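Local coordinates for protein putative ABC transporter (Thermobispora bispora, PDB 4PE6) that probably serves as the solute-binding protein of an ABC transporter, holding a small sugar acid in the cleft between its two lobes, at residues F20-N25 against K75-Q80; T192-V197 against A220-T225. All blocks are in the same frame, centred on the assembly; numbering follows the deposited sequence.

In the fold
The two contacts lie in opposite lobes of a type I periplasmic binding protein fold. Contact 1 comes first along the chain and closes before contact 2 opens; their centres are 37 Å apart and their nearest atoms about 14 Å, so they do not touch. Contact 1 sets strand 20-25 of one lobe against the end of helix 67-78. Contact 2 pairs helices 190-200 and 216-226, which follow strands 178-185 and 209-211 in the other lobe. Contact 1 therefore joins a helix to the sheet, contact 2 two neighbouring helices to each other. The bound trihydroxybutanoic acid meets residues of both lobes, such as Arg33 and Cys188, but none in the four segments, so the contacts concern how each half is built.

Contact 1: residues F20-N25 against K75-Q80; sequences FIALSN and KSLLLQ
Leu77 carries the buried middle of this contact, lowering its two methyl branches onto strand 20-25 from the last turn of helix 67-78. With CG anti to the carbonyl carbon (chi1 -81°) the branch point faces the strand, and chi2 (167°) spreads the methyls: CD2 meets Ala22 CB at 4.0 Å, while CD1 reaches Ser24 CB at 4.2 Å. The backbones are closest here, with Ala22 CA and Leu77 CA 7.2 Å apart, a spacing that the small Ala22 permits. Ser24 offers its CB to the leucine, and its OG is hydrogen-bonded to Gln70 NE2, about two turns earlier in helix 67-78. Toward Gln80 the contact becomes looser and nearer to solvent: Phe20 CA and Gln80 CA are 8.9 Å apart, and the phenyl ring, with CG anti to its backbone N (chi1 170°), bridges the widening gap. Its edge faces the Gln80 carbonyl, CE2 lying 3.4 Å from Gln80 O near the ring plane, and CE2 also touches Gln80 CB at 3.7 Å. No hydrogen bond joins the segments. The site belongs to a beta-alpha-beta crossover: helix 67-78 connects strands 55-60 and 84-88 and passes over strand 20-25, which lies between them in the sheet.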
ATOM      1  N   PHE A  20      14.091 -19.460  -8.688  1.00 25.92           N
ATOM      2  CA  PHE A  20      14.574 -18.422  -7.784  1.00 25.04           C
ATOM      3  C   PHE A  20      13.734 -17.157  -8.018  1.00 23.28           C
ATOM      4  O   PHE A  20      13.766 -16.565  -9.104  1.00 23.01           O
ATOM      5  CB  PHE A  20      16.071 -18.193  -8.033  1.00 25.93           C
ATOM      6  CG  PHE A  20      16.663 -16.993  -7.332  1.00 26.18           C
ATOM      7  CD1 PHE A  20      16.150 -16.507  -6.126  1.00 26.10           C
ATOM      8  CD2 PHE A  20      17.773 -16.370  -7.875  1.00 27.19           C
ATOM      9  CE1 PHE A  20      16.717 -15.404  -5.506  1.00 26.77           C
ATOM     10  CE2 PHE A  20      18.348 -15.266  -7.260  1.00 27.56           C
ATOM     11  CZ  PHE A  20      17.819 -14.782  -6.072  1.00 27.32           C
ATOM     12  N   ILE A  21      12.964 -16.778  -6.998  1.00 22.30           N
ATOM     13  CA  ILE A  21      12.114 -15.570  -7.029  1.00 21.24           C
ATOM     14  C   ILE A  21      12.775 -14.443  -6.218  1.00 21.30           C
ATOM     15  O   ILE A  21      12.985 -14.586  -5.016  1.00 21.64           O
ATOM     16  CB  ILE A  21      10.728 -15.835  -6.412  1.00 21.02           C
ATOM     17  CG1 ILE A  21      10.080 -17.103  -7.012  1.00 21.40           C
ATOM     18  CG2 ILE A  21       9.829 -14.619  -6.574  1.00 20.39           C
ATOM     19  CD1 ILE A  21       9.906 -17.064  -8.521  1.00 21.37           C
ATOM     20  N   ALA A  22      13.127 -13.339  -6.885  1.00 20.44           N
ATOM     21  CA  ALA A  22      13.742 -12.191  -6.232  1.00 19.99           C
ATOM     22  C   ALA A  22      12.700 -11.083  -6.072  1.00 18.70           C
ATOM     23  O   ALA A  22      11.871 -10.902  -6.948  1.00 18.31           O
ATOM     24  CB  ALA A  22      14.908 -11.704  -7.070  1.00 20.55           C
ATOM     25  N   LEU A  23      12.725 -10.381  -4.945  1.00 18.00           N
ATOM     26  CA  LEU A  23      11.839  -9.228  -4.714  1.00 17.36           C
ATOM     27  C   LEU A  23      12.672  -7.990  -4.395  1.00 17.29           C
ATOM     28  O   LEU A  23      13.492  -7.983  -3.449  1.00 17.38           O
ATOM     29  CB  LEU A  23      10.838  -9.509  -3.597  1.00 16.86           C
ATOM     30  CG  LEU A  23       9.717  -8.482  -3.389  1.00 16.68           C
ATOM     31  CD1 LEU A  23       8.518  -9.138  -2.700  1.00 16.67           C
ATOM     32  CD2 LEU A  23      10.163  -7.265  -2.601  1.00 16.95           C
ATOM     33  N   SER A  24      12.456  -6.940  -5.171  1.00 16.80           N
ATOM     34  CA  SER A  24      13.126  -5.658  -4.955  1.00 16.96           C
ATOM     35  C   SER A  24      12.078  -4.631  -4.531  1.00 16.47           C
ATOM     36  O   SER A  24      11.099  -4.381  -5.251  1.00 15.74           O
ATOM     37  CB  SER A  24      13.822  -5.181  -6.230  1.00 17.54           C
ATOM     38  OG  SER A  24      14.210  -3.829  -6.118  1.00 18.05           O
ATOM     39  N   ASN A  25      12.277  -4.071  -3.348  1.00 16.22           N
ATOM     40  CA  ASN A  25      11.317  -3.129  -2.767  1.00 15.96           C
ATOM     41  C   ASN A  25      11.914  -1.754  -2.620  1.00 16.54           C
ATOM     42  O   ASN A  25      12.959  -1.591  -1.957  1.00 17.13           O
ATOM     43  CB  ASN A  25      10.863  -3.656  -1.418  1.00 15.78           C
ATOM     44  CG  ASN A  25      10.027  -2.654  -0.654  1.00 15.64           C
ATOM     45  OD1 ASN A  25       9.199  -1.955  -1.229  1.00 15.74           O
ATOM     46  ND2 ASN A  25      10.231  -2.576   0.637  1.00 15.90           N
ATOM     47  N   LYS A  75      20.385  -4.692 -10.363  1.00 23.42           N
ATOM     48  CA  LYS A  75      21.519  -5.232 -11.105  1.00 24.43           C
ATOM     49  C   LYS A  75      22.288  -6.279 -10.291  1.00 24.99           C
ATOM     50  O   LYS A  75      22.679  -7.308 -10.832  1.00 25.40           O
ATOM     51  CB  LYS A  75      22.434  -4.119 -11.591  1.00 25.25           C
ATOM     52  CG  LYS A  75      21.736  -3.191 -12.566  1.00 25.46           C
ATOM     53  CD  LYS A  75      22.524  -1.924 -12.809  1.00 26.58           C
ATOM     54  CE  LYS A  75      21.824  -1.061 -13.851  1.00 26.95           C
ATOM     55  NZ  LYS A  75      22.536   0.217 -14.015  1.00 27.96           N
ATOM     56  N   SER A  76      22.483  -6.055  -8.991  1.00 25.78           N
ATOM     57  CA  SER A  76      23.141  -7.078  -8.159  1.00 26.53           C
ATOM     58  C   SER A  76      22.282  -8.350  -8.064  1.00 26.10           C
ATOM     59  O   SER A  76      22.812  -9.474  -8.048  1.00 26.40           O
ATOM     60  CB  SER A  76      23.515  -6.541  -6.770  1.00 27.35           C
ATOM     61  OG  SER A  76      24.620  -5.645  -6.866  1.00 29.01           O
ATOM     62  N   LEU A  77      20.965  -8.182  -8.028  1.00 25.09           N
ATOM     63  CA  LEU A  77      20.057  -9.337  -8.042  1.00 24.87           C
ATOM     64  C   LEU A  77      20.162 -10.104  -9.357  1.00 25.09           C
ATOM     65  O   LEU A  77      20.168 -11.340  -9.361  1.00 25.24           O
ATOM     66  CB  LEU A  77      18.597  -8.922  -7.800  1.00 24.10           C
ATOM     67  CG  LEU A  77      18.217  -8.706  -6.324  1.00 23.88           C
ATOM     68  CD1 LEU A  77      16.881  -7.997  -6.221  1.00 23.45           C
ATOM     69  CD2 LEU A  77      18.190 -10.028  -5.586  1.00 23.91           C
ATOM     70  N   LEU A  78      20.247  -9.394 -10.479  1.00 25.08           N
ATOM     71  CA  LEU A  78      20.300 -10.085 -11.770  1.00 25.71           C
ATOM     72  C   LEU A  78      21.532 -10.981 -11.905  1.00 26.60           C
ATOM     73  O   LEU A  78      21.462 -12.035 -12.531  1.00 26.82           O
ATOM     74  CB  LEU A  78      20.229  -9.102 -12.932  1.00 25.95           C
ATOM     75  CG  LEU A  78      18.874  -8.417 -13.084  1.00 25.39           C
ATOM     76  CD1 LEU A  78      18.944  -7.485 -14.278  1.00 26.24           C
ATOM     77  CD2 LEU A  78      17.737  -9.425 -13.235  1.00 25.40           C
ATOM     78  N   LEU A  79      22.641 -10.585 -11.282  1.00 27.67           N
ATOM     79  CA  LEU A  79      23.835 -11.422 -11.243  1.00 29.11           C
ATOM     80  C   LEU A  79      23.599 -12.781 -10.615  1.00 29.67           C
ATOM     81  O   LEU A  79      24.343 -13.704 -10.898  1.00 30.39           O
ATOM     82  CB  LEU A  79      24.974 -10.728 -10.480  1.00 29.48           C
ATOM     83  CG  LEU A  79      25.466  -9.428 -11.102  1.00 30.01           C
ATOM     84  CD1 LEU A  79      26.391  -8.707 -10.131  1.00 30.69           C
ATOM     85  CD2 LEU A  79      26.152  -9.700 -12.435  1.00 30.98           C
ATOM     86  N   GLN A  80      22.607 -12.895  -9.735  1.00 29.83           N
ATOM     87  CA  GLN A  80      22.285 -14.158  -9.076  1.00 31.05           C
ATOM     88  C   GLN A  80      21.288 -14.990  -9.879  1.00 30.82           C
ATOM     89  O   GLN A  80      20.840 -16.038  -9.417  1.00 31.21           O
ATOM     90  CB  GLN A  80      21.717 -13.886  -7.687  1.00 31.92           C
ATOM     91  CG  GLN A  80      22.708 -13.213  -6.755  1.00 33.93           C
ATOM     92  CD  GLN A  80      22.075 -12.837  -5.436  1.00 35.84           C
ATOM     93  OE1 GLN A  80      21.891 -11.666  -5.150  1.00 37.05           O
ATOM     94  NE2 GLN A  80      21.747 -13.836  -4.620  1.00 38.10           N
TER

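Contact 2: residues T192-V197 against A220-T225; sequences TAQKAV and AQAFAT
Two helices of one Rossmann-like lobe of the periplasmic binding protein fold pack here at a signed crossing angle of -40°, with axes 8.3 Å apart at closest approach. At the N-terminal ends of both helices the disulfide Cys188-Cys213 joins the loops that lead into them. Gln194 and Ala222 mark the point where the backbones come together, their CA atoms 5.2 Å apart, a distance helped by the lone methyl of Ala222. That methyl lies against the backbone of helix 190-200, Ala222 CB being 3.6 Å from Gln194 O. Gln194 gives up more surface to the partner helix than any other residue of the pair. Its CG is anti to the backbone N (chi1 -178°) and the chain stays extended beyond, so the side chain runs out along the interface and its CD comes to rest 3.5 Å from Gln221 CB. Gln221 adopts a different rotamer, with CG anti to its carbonyl carbon, and the two glutamine side chains cross at about a right angle, their amide planes inclined to each other. An alanine here in place of Gln194 would remove the CG-CD arm lying over Gln221 and would probably leave this partly exposed margin less well covered. On the buried side Val197, which also touches Val152 of strand 147-153, takes over. Phe223, with CG anti to its carbonyl carbon, turns its ring toward the valine and also touches Leu201, Ile230 and Pro231. With CG1 anti to the backbone N (chi1 168°), Val197 directs this single methyl at two partners: CG1 lies 3.9 Å from Ala222 CB and, approaching the ring obliquely, 3.8 Å from Phe223 CE1.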
ATOM      1  N   THR A 192       6.485   9.426  11.242  1.00 21.72           N
ATOM      2  CA  THR A 192       6.868  10.497  10.331  1.00 21.87           C
ATOM      3  C   THR A 192       5.757  11.547  10.209  1.00 21.52           C
ATOM      4  O   THR A 192       6.003  12.757  10.327  1.00 21.62           O
ATOM      5  CB  THR A 192       7.189   9.934   8.943  1.00 21.63           C
ATOM      6  OG1 THR A 192       8.223   8.959   9.070  1.00 22.07           O
ATOM      7  CG2 THR A 192       7.628  11.020   8.001  1.00 21.84           C
ATOM      8  N   ALA A 193       4.540  11.083   9.934  1.00 21.41           N
ATOM      9  CA  ALA A 193       3.367  11.938   9.924  1.00 21.07           C
ATOM     10  C   ALA A 193       3.186  12.686  11.245  1.00 22.10           C
ATOM     11  O   ALA A 193       2.893  13.870  11.247  1.00 21.15           O
ATOM     12  CB  ALA A 193       2.132  11.097   9.656  1.00 20.70           C
ATOM     13  N   GLN A 194       3.348  11.972  12.367  1.00 23.28           N
ATOM     14  CA  GLN A 194       3.249  12.597  13.687  1.00 24.98           C
ATOM     15  C   GLN A 194       4.150  13.808  13.791  1.00 25.58           C
ATOM     16  O   GLN A 194       3.714  14.881  14.219  1.00 25.20           O
ATOM     17  CB  GLN A 194       3.597  11.614  14.803  1.00 26.80           C
ATOM     18  CG  GLN A 194       3.461  12.195  16.215  1.00 28.34           C
ATOM     19  CD  GLN A 194       3.781  11.172  17.286  1.00 30.73           C
ATOM     20  OE1 GLN A 194       3.938   9.983  17.004  1.00 32.50           O
ATOM     21  NE2 GLN A 194       3.876  11.630  18.531  1.00 32.82           N
ATOM     22  N   LYS A 195       5.406  13.616  13.419  1.00 27.06           N
ATOM     23  CA  LYS A 195       6.411  14.673  13.502  1.00 28.92           C
ATOM     24  C   LYS A 195       6.055  15.858  12.596  1.00 27.29           C
ATOM     25  O   LYS A 195       6.130  17.010  13.024  1.00 27.03           O
ATOM     26  CB  LYS A 195       7.787  14.134  13.124  1.00 31.19           C
ATOM     27  CG  LYS A 195       8.922  15.059  13.500  1.00 34.66           C
ATOM     28  CD  LYS A 195      10.214  14.701  12.763  1.00 36.85           C
ATOM     29  CE  LYS A 195      11.399  15.431  13.383  1.00 39.39           C
ATOM     30  NZ  LYS A 195      12.115  14.612  14.401  1.00 40.37           N
ATOM     31  N   ALA A 196       5.662  15.573  11.352  1.00 25.93           N
ATOM     32  CA  ALA A 196       5.344  16.637  10.401  1.00 24.94           C
ATOM     33  C   ALA A 196       4.094  17.433  10.815  1.00 24.19           C
ATOM     34  O   ALA A 196       4.085  18.664  10.734  1.00 23.89           O
ATOM     35  CB  ALA A 196       5.167  16.072   9.000  1.00 25.21           C
ATOM     36  N   VAL A 197       3.046  16.743  11.251  1.00 23.06           N
ATOM     37  CA  VAL A 197       1.836  17.433  11.708  1.00 23.44           C
ATOM     38  C   VAL A 197       2.124  18.260  12.969  1.00 24.00           C
ATOM     39  O   VAL A 197       1.688  19.397  13.081  1.00 23.22           O
ATOM     40  CB  VAL A 197       0.669  16.446  11.958  1.00 22.92           C
ATOM     41  CG1 VAL A 197      -0.491  17.101  12.701  1.00 23.10           C
ATOM     42  CG2 VAL A 197       0.185  15.859  10.634  1.00 22.30           C
ATOM     43  N   ALA A 220      -3.030  11.365  15.331  1.00 24.52           N
ATOM     44  CA  ALA A 220      -3.708  11.490  16.611  1.00 25.61           C
ATOM     45  C   ALA A 220      -2.720  11.819  17.758  1.00 26.84           C
ATOM     46  O   ALA A 220      -2.983  12.711  18.549  1.00 27.75           O
ATOM     47  CB  ALA A 220      -4.502  10.223  16.905  1.00 26.22           C
ATOM     48  N   GLN A 221      -1.580  11.134  17.821  1.00 27.76           N
ATOM     49  CA  GLN A 221      -0.557  11.426  18.815  1.00 28.97           C
ATOM     50  C   GLN A 221      -0.085  12.874  18.732  1.00 27.97           C
ATOM     51  O   GLN A 221       0.143  13.488  19.759  1.00 27.82           O
ATOM     52  CB  GLN A 221       0.664  10.520  18.662  1.00 31.07           C
ATOM     53  CG  GLN A 221       0.482   9.041  18.966  1.00 32.98           C
ATOM     54  CD  GLN A 221       1.690   8.219  18.499  1.00 34.89           C
ATOM     55  OE1 GLN A 221       2.032   8.196  17.300  1.00 36.78           O
ATOM     56  NE2 GLN A 221       2.350   7.547  19.437  1.00 36.56           N
ATOM     57  N   ALA A 222       0.063  13.434  17.528  1.00 26.17           N
ATOM     58  CA  ALA A 222       0.470  14.836  17.434  1.00 25.42           C
ATOM     59  C   ALA A 222      -0.554  15.740  18.129  1.00 24.85           C
ATOM     60  O   ALA A 222      -0.183  16.639  18.900  1.00 24.80           O
ATOM     61  CB  ALA A 222       0.651  15.261  15.991  1.00 25.21           C
ATOM     62  N   PHE A 223      -1.838  15.491  17.872  1.00 23.70           N
ATOM     63  CA  PHE A 223      -2.902  16.315  18.462  1.00 23.70           C
ATOM     64  C   PHE A 223      -2.928  16.140  19.996  1.00 24.65           C
ATOM     65  O   PHE A 223      -3.077  17.119  20.743  1.00 24.75           O
ATOM     66  CB  PHE A 223      -4.262  16.020  17.806  1.00 22.77           C
ATOM     67  CG  PHE A 223      -4.456  16.718  16.476  1.00 21.80           C
ATOM     68  CD1 PHE A 223      -3.903  16.196  15.304  1.00 21.26           C
ATOM     69  CD2 PHE A 223      -5.177  17.898  16.396  1.00 21.53           C
ATOM     70  CE1 PHE A 223      -4.059  16.852  14.103  1.00 20.67           C
ATOM     71  CE2 PHE A 223      -5.325  18.571  15.199  1.00 21.20           C
ATOM     72  CZ  PHE A 223      -4.765  18.047  14.053  1.00 20.92           C
ATOM     73  N   ALA A 224      -2.743  14.910  20.463  1.00 25.71           N
ATOM     74  CA  ALA A 224      -2.649  14.654  21.904  1.00 27.72           C
ATOM     75  C   ALA A 224      -1.479  15.406  22.541  1.00 28.65           C
ATOM     76  O   ALA A 224      -1.636  15.984  23.628  1.00 29.24           O
ATOM     77  CB  ALA A 224      -2.532  13.162  22.187  1.00 28.33           C
ATOM     78  N   THR A 225      -0.333  15.437  21.861  1.00 29.00           N
ATOM     79  CA  THR A 225       0.855  16.135  22.383  1.00 30.66           C
ATOM     80  C   THR A 225       0.602  17.636  22.488  1.00 30.10           C
ATOM     81  O   THR A 225       1.082  18.282  23.412  1.00 30.03           O
ATOM     82  CB  THR A 225       2.127  15.864  21.537  1.00 31.39           C
ATOM     83  OG1 THR A 225       2.519  14.508  21.710  1.00 32.68           O
ATOM     84  CG2 THR A 225       3.296  16.723  21.989  1.00 32.41           C
TER